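Local structure of oxidized polyvinyl alcohol hydrolase (Pseudomonas sp. VM15C, 3WWC) at residues A[65-70]-A[95-100]; A[73-78]-A[99-104]. The protein hydrolyses beta-diketones such as 4,6-nonanedione and oxidized polyvinyl alcohol in the second step of polyvinyl alcohol degradation. The protein carries 1 engineered substitution. One frame throughout, in Å; residues are numbered along the deposited sequence.

Contact 1 of 2, residues A[65-70]-A[95-100]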
# COMPACT_ATOMS: atom_id res chain seq x y z
N TRP A 65 11.65 3.69 1.91
CA TRP A 65 10.29 3.51 2.43
C TRP A 65 9.42 4.59 1.79
O TRP A 65 9.72 5.80 1.93
CB TRP A 65 10.33 3.66 3.95
CG TRP A 65 8.96 3.70 4.65
CD1 TRP A 65 8.60 4.55 5.66
CD2 TRP A 65 7.84 2.78 4.50
NE1 TRP A 65 7.36 4.23 6.14
CE2 TRP A 65 6.87 3.15 5.45
CE3 TRP A 65 7.58 1.69 3.65
CZ2 TRP A 65 5.65 2.46 5.59
CZ3 TRP A 65 6.38 1.00 3.78
CH2 TRP A 65 5.42 1.39 4.74
N VAL A 66 8.33 4.19 1.14
CA VAL A 66 7.38 5.10 0.48
C VAL A 66 6.04 4.89 1.21
O VAL A 66 5.26 4.02 0.85
CB VAL A 66 7.25 4.73 -1.04
CG1 VAL A 66 6.21 5.56 -1.72
CG2 VAL A 66 8.61 4.98 -1.69
N PRO A 67 5.79 5.69 2.26
CA PRO A 67 4.55 5.57 3.02
C PRO A 67 3.44 6.40 2.42
O PRO A 67 3.66 7.54 1.94
CB PRO A 67 4.97 6.11 4.40
CG PRO A 67 5.97 7.21 4.03
CD PRO A 67 6.76 6.59 2.94
N MET A 68 2.24 5.83 2.47
CA MET A 68 1.06 6.53 1.94
C MET A 68 -0.02 6.66 2.97
O MET A 68 -0.37 5.68 3.64
CB MET A 68 0.51 5.77 0.74
CG MET A 68 1.50 5.82 -0.39
SD MET A 68 1.01 4.81 -1.82
CE MET A 68 1.29 3.22 -1.22
N THR A 69 -0.59 7.85 3.08
CA THR A 69 -1.71 8.07 3.96
C THR A 69 -2.98 7.49 3.35
O THR A 69 -2.98 6.91 2.24
CB THR A 69 -1.86 9.60 4.20
OG1 THR A 69 -2.78 9.79 5.29
CG2 THR A 69 -2.37 10.32 2.93
N GLY A 70 -4.07 7.64 4.09
CA GLY A 70 -5.37 7.12 3.65
C GLY A 70 -6.30 8.20 3.12
O GLY A 70 -5.92 9.08 2.35
N TYR A 95 16.38 4.60 6.75
CA TYR A 95 15.67 4.46 5.49
C TYR A 95 15.48 5.82 4.89
O TYR A 95 15.27 6.78 5.62
CB TYR A 95 14.23 3.87 5.68
CG TYR A 95 14.24 2.43 6.14
CD1 TYR A 95 14.56 2.12 7.46
CD2 TYR A 95 14.01 1.41 5.26
CE1 TYR A 95 14.68 0.79 7.88
CE2 TYR A 95 14.11 0.07 5.66
CZ TYR A 95 14.46 -0.22 6.97
OH TYR A 95 14.58 -1.53 7.30
N THR A 96 15.60 5.90 3.57
CA THR A 96 15.29 7.16 2.91
C THR A 96 13.77 7.09 2.65
O THR A 96 13.26 6.19 1.96
CB THR A 96 16.10 7.36 1.66
OG1 THR A 96 17.44 7.70 2.08
CG2 THR A 96 15.58 8.52 0.86
N VAL A 97 13.06 8.01 3.28
CA VAL A 97 11.59 8.07 3.22
C VAL A 97 11.19 9.02 2.11
O VAL A 97 11.64 10.17 2.06
CB VAL A 97 11.05 8.53 4.58
CG1 VAL A 97 9.51 8.60 4.52
CG2 VAL A 97 11.46 7.54 5.67
N ILE A 98 10.37 8.53 1.17
CA ILE A 98 9.95 9.32 -0.00
C ILE A 98 8.43 9.16 -0.00
O ILE A 98 7.90 8.11 -0.39
CB ILE A 98 10.57 8.75 -1.27
CG1 ILE A 98 12.11 8.65 -1.13
CG2 ILE A 98 10.20 9.68 -2.43
CD1 ILE A 98 12.73 7.93 -2.34
N ALA A 99 7.73 10.22 0.44
CA ALA A 99 6.28 10.17 0.69
C ALA A 99 5.51 10.97 -0.30
O ALA A 99 5.62 12.20 -0.33
CB ALA A 99 6.04 10.75 2.11
N PRO A 100 4.70 10.32 -1.10
CA PRO A 100 3.92 11.05 -2.11
C PRO A 100 2.70 11.73 -1.55
O PRO A 100 2.07 11.23 -0.63
CB PRO A 100 3.50 9.95 -3.10
CG PRO A 100 3.35 8.70 -2.16
CD PRO A 100 4.53 8.84 -1.21
O HOH W 1 0.96 10.27 1.78

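Contact 2 of 2, residues A[73-78]-A[99-104]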
# COMPACT_ATOMS: atom_id res chain seq x y z
N GLU A 73 -6.37 11.27 6.84
CA GLU A 73 -5.17 11.85 7.40
C GLU A 73 -4.33 12.51 6.35
O GLU A 73 -4.24 12.00 5.22
CB GLU A 73 -4.34 10.77 8.09
CG GLU A 73 -5.01 10.18 9.28
CD GLU A 73 -4.41 8.84 9.68
OE1 GLU A 73 -4.23 7.99 8.77
OE2 GLU A 73 -4.13 8.64 10.89
N SER A 74 -3.69 13.63 6.66
CA SER A 74 -2.82 14.26 5.68
C SER A 74 -1.50 13.52 5.50
O SER A 74 -1.15 12.65 6.30
CB SER A 74 -2.53 15.72 6.07
OG SER A 74 -1.73 15.75 7.25
N THR A 75 -0.80 13.83 4.42
CA THR A 75 0.53 13.24 4.24
C THR A 75 1.40 13.69 5.43
O THR A 75 2.16 12.89 5.98
CB THR A 75 1.12 13.65 2.91
OG1 THR A 75 0.39 12.96 1.87
CG2 THR A 75 2.61 13.26 2.84
N ASN A 76 1.30 14.96 5.83
CA ASN A 76 2.08 15.41 7.01
C ASN A 76 1.70 14.65 8.26
O ASN A 76 2.59 14.28 9.07
CB ASN A 76 1.90 16.91 7.18
CG ASN A 76 2.56 17.44 8.44
OD1 ASN A 76 3.76 17.26 8.63
ND2 ASN A 76 1.78 18.09 9.31
N ASP A 77 0.42 14.35 8.44
CA ASP A 77 -0.01 13.56 9.60
C ASP A 77 0.69 12.17 9.53
O ASP A 77 1.31 11.73 10.48
CB ASP A 77 -1.51 13.30 9.62
CG ASP A 77 -2.36 14.51 9.91
OD1 ASP A 77 -1.87 15.44 10.58
OD2 ASP A 77 -3.56 14.47 9.50
N ASN A 78 0.58 11.51 8.39
CA ASN A 78 1.16 10.18 8.23
C ASN A 78 2.65 10.21 8.50
O ASN A 78 3.21 9.23 8.98
CB ASN A 78 0.84 9.72 6.82
CG ASN A 78 1.48 8.41 6.46
OD1 ASN A 78 2.58 8.39 5.91
ND2 ASN A 78 0.81 7.30 6.80
N ALA A 99 7.73 10.22 0.44
CA ALA A 99 6.28 10.17 0.69
C ALA A 99 5.51 10.97 -0.30
O ALA A 99 5.62 12.20 -0.33
CB ALA A 99 6.04 10.75 2.11
N PRO A 100 4.70 10.32 -1.10
CA PRO A 100 3.92 11.05 -2.11
C PRO A 100 2.70 11.73 -1.55
O PRO A 100 2.07 11.23 -0.63
CB PRO A 100 3.50 9.95 -3.10
CG PRO A 100 3.35 8.70 -2.16
CD PRO A 100 4.53 8.84 -1.21
N VAL A 101 2.37 12.89 -2.13
CA VAL A 101 1.14 13.63 -1.77
C VAL A 101 0.05 13.14 -2.73
O VAL A 101 0.32 12.90 -3.92
CB VAL A 101 1.38 15.13 -1.91
CG1 VAL A 101 0.08 15.96 -1.66
CG2 VAL A 101 2.46 15.54 -0.90
N ARG A 102 -1.17 12.99 -2.24
CA ARG A 102 -2.29 12.53 -3.05
C ARG A 102 -2.64 13.57 -4.14
O ARG A 102 -2.57 14.79 -3.89
CB ARG A 102 -3.52 12.30 -2.15
CG ARG A 102 -3.32 11.15 -1.17
CD ARG A 102 -4.43 11.06 -0.10
NE ARG A 102 -4.32 12.24 0.74
CZ ARG A 102 -5.22 12.64 1.61
NH1 ARG A 102 -6.33 11.93 1.82
NH2 ARG A 102 -5.05 13.85 2.19
N ALA A 103 -2.98 13.10 -5.33
CA ALA A 103 -3.31 14.01 -6.42
C ALA A 103 -4.45 14.96 -6.02
O ALA A 103 -4.40 16.18 -6.29
CB ALA A 103 -3.71 13.17 -7.65
N CYS A 104 -5.47 14.41 -5.36
CA CYS A 104 -6.61 15.20 -4.93
C CYS A 104 -6.24 16.34 -3.98
O CYS A 104 -7.03 17.26 -3.82
CB CYS A 104 -7.67 14.26 -4.24
SG CYS A 104 -6.97 13.37 -2.77
O HOH W 1 0.96 10.27 1.78
O HOH W 2 -1.84 13.69 0.58
O HOH W 3 -2.26 15.95 2.05

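Contact 1 of 2, residues A[65-70]-A[95-100]
The indole of W65 meets V97 at its edge. V97 CG2 lies near the ring plane, 4.1 Å from W65 CD1. Over one indole face sits P67 CB, offset toward the rim. W65 CG is anti to the backbone N (chi1 171°), which lays the indole alongside V97, both side chains pointing the same way. The indole N-H bonds to N87, and L90 and L318 also pack on the side chain.

Strands 62-68 and 96-100 are parallel neighbours in the central sheet. W65 supplies both direct backbone bonds of this contact: W65 N to T96 O at 3.0 Å, and I98 N to W65 O at 2.9 Å. The pairing then meets prolines. P67 has no N-H for I98 O, which finds no hydrogen-bond partner in the model. V66 CA approaches that oxygen to 3.2 Å in a CA-H...O contact. P67 CG packs 3.8 Å from V97 CG1 and 4.0 Å from A99 CB. An alanine here would probably leave a gap against V97 and A99 where the ring carbons had been. P100 also lacks an N-H, and its CD faces P67 O at 3.5 Å. Beyond it, water 1 bridges T69 N and P100 O. With no N-H at P67 or P100, the two segments past W65 are held mainly by apolar packing and one water bridge, not by direct backbone bonds.

Contact 2 of 2, residues A[73-78]-A[99-104]
T75 and R102 carry most of this contact, with a smaller share from E73. It lies in the beta-alpha-beta unit of strand 62-68, helix 75-80 and strand 96-100, part of the alpha/beta-hydrolase fold. The start of the helix meets the chain as it leaves the second strand.

T75 points its side chain at 99-104. OG1 is anti to the carbonyl carbon, beside the backbone N (chi1 -71°), which leaves CG2 anti to the backbone N. T75 CG2 lies 4.3 Å from A99 CB. T75 OG1 lies 3.8 Å from V101 CA. Two waters link that hydroxyl to the other segment. Water 1 is 2.8 Å from T75 OG1 and donates to P100 O. Water 2 is 2.7 Å from T75 OG1 and accepts from both R102 N and R102 NE.

The R102 chain bends at chi3 (-67°), and its guanidinium comes nearer to the helix start. E73 O lies 3.5 Å above one guanidinium face, offset toward the rim, and no clear hydrogen bond joins the two. Water 2 sits at the guanidinium edge, in its plane. R102 NH2 bonds to R112 O, so the arginine also reaches a loop. The carboxylate of E73 turns away and bonds to S84.

S74 and D77 form a capping box that fixes the first helical turn carrying T75. D77 OD2 also makes a salt bridge with R112. In the box, D77 N donates to S74 OG at 2.8 Å, and S74 N donates to D77 OD2 at 3.0 Å, from above the carboxylate plane.

Contacts 1 and 2 are two levels of one beta-alpha-beta unit, with centres about 9 Å apart. A99 and P100 serve both: contact 1 pairs their strand with 65-70, and contact 2 sets the same residues against the helix start. Water 1 belongs to both. They touch directly, with T69 CG2 3.5 Å from R102 NE and P67 CB 3.6 Å from N78 OD1. Both lie near the catalytic centre, without forming it. The M68 and E73 side chains are about 9 and 7 Å from that of A177, an engineered residue at a charge-relay position assigned by similarity. The R102 side chain is about 8 Å from a bound butanoic acid. S71, following G70, lines a butanoic acid pocket.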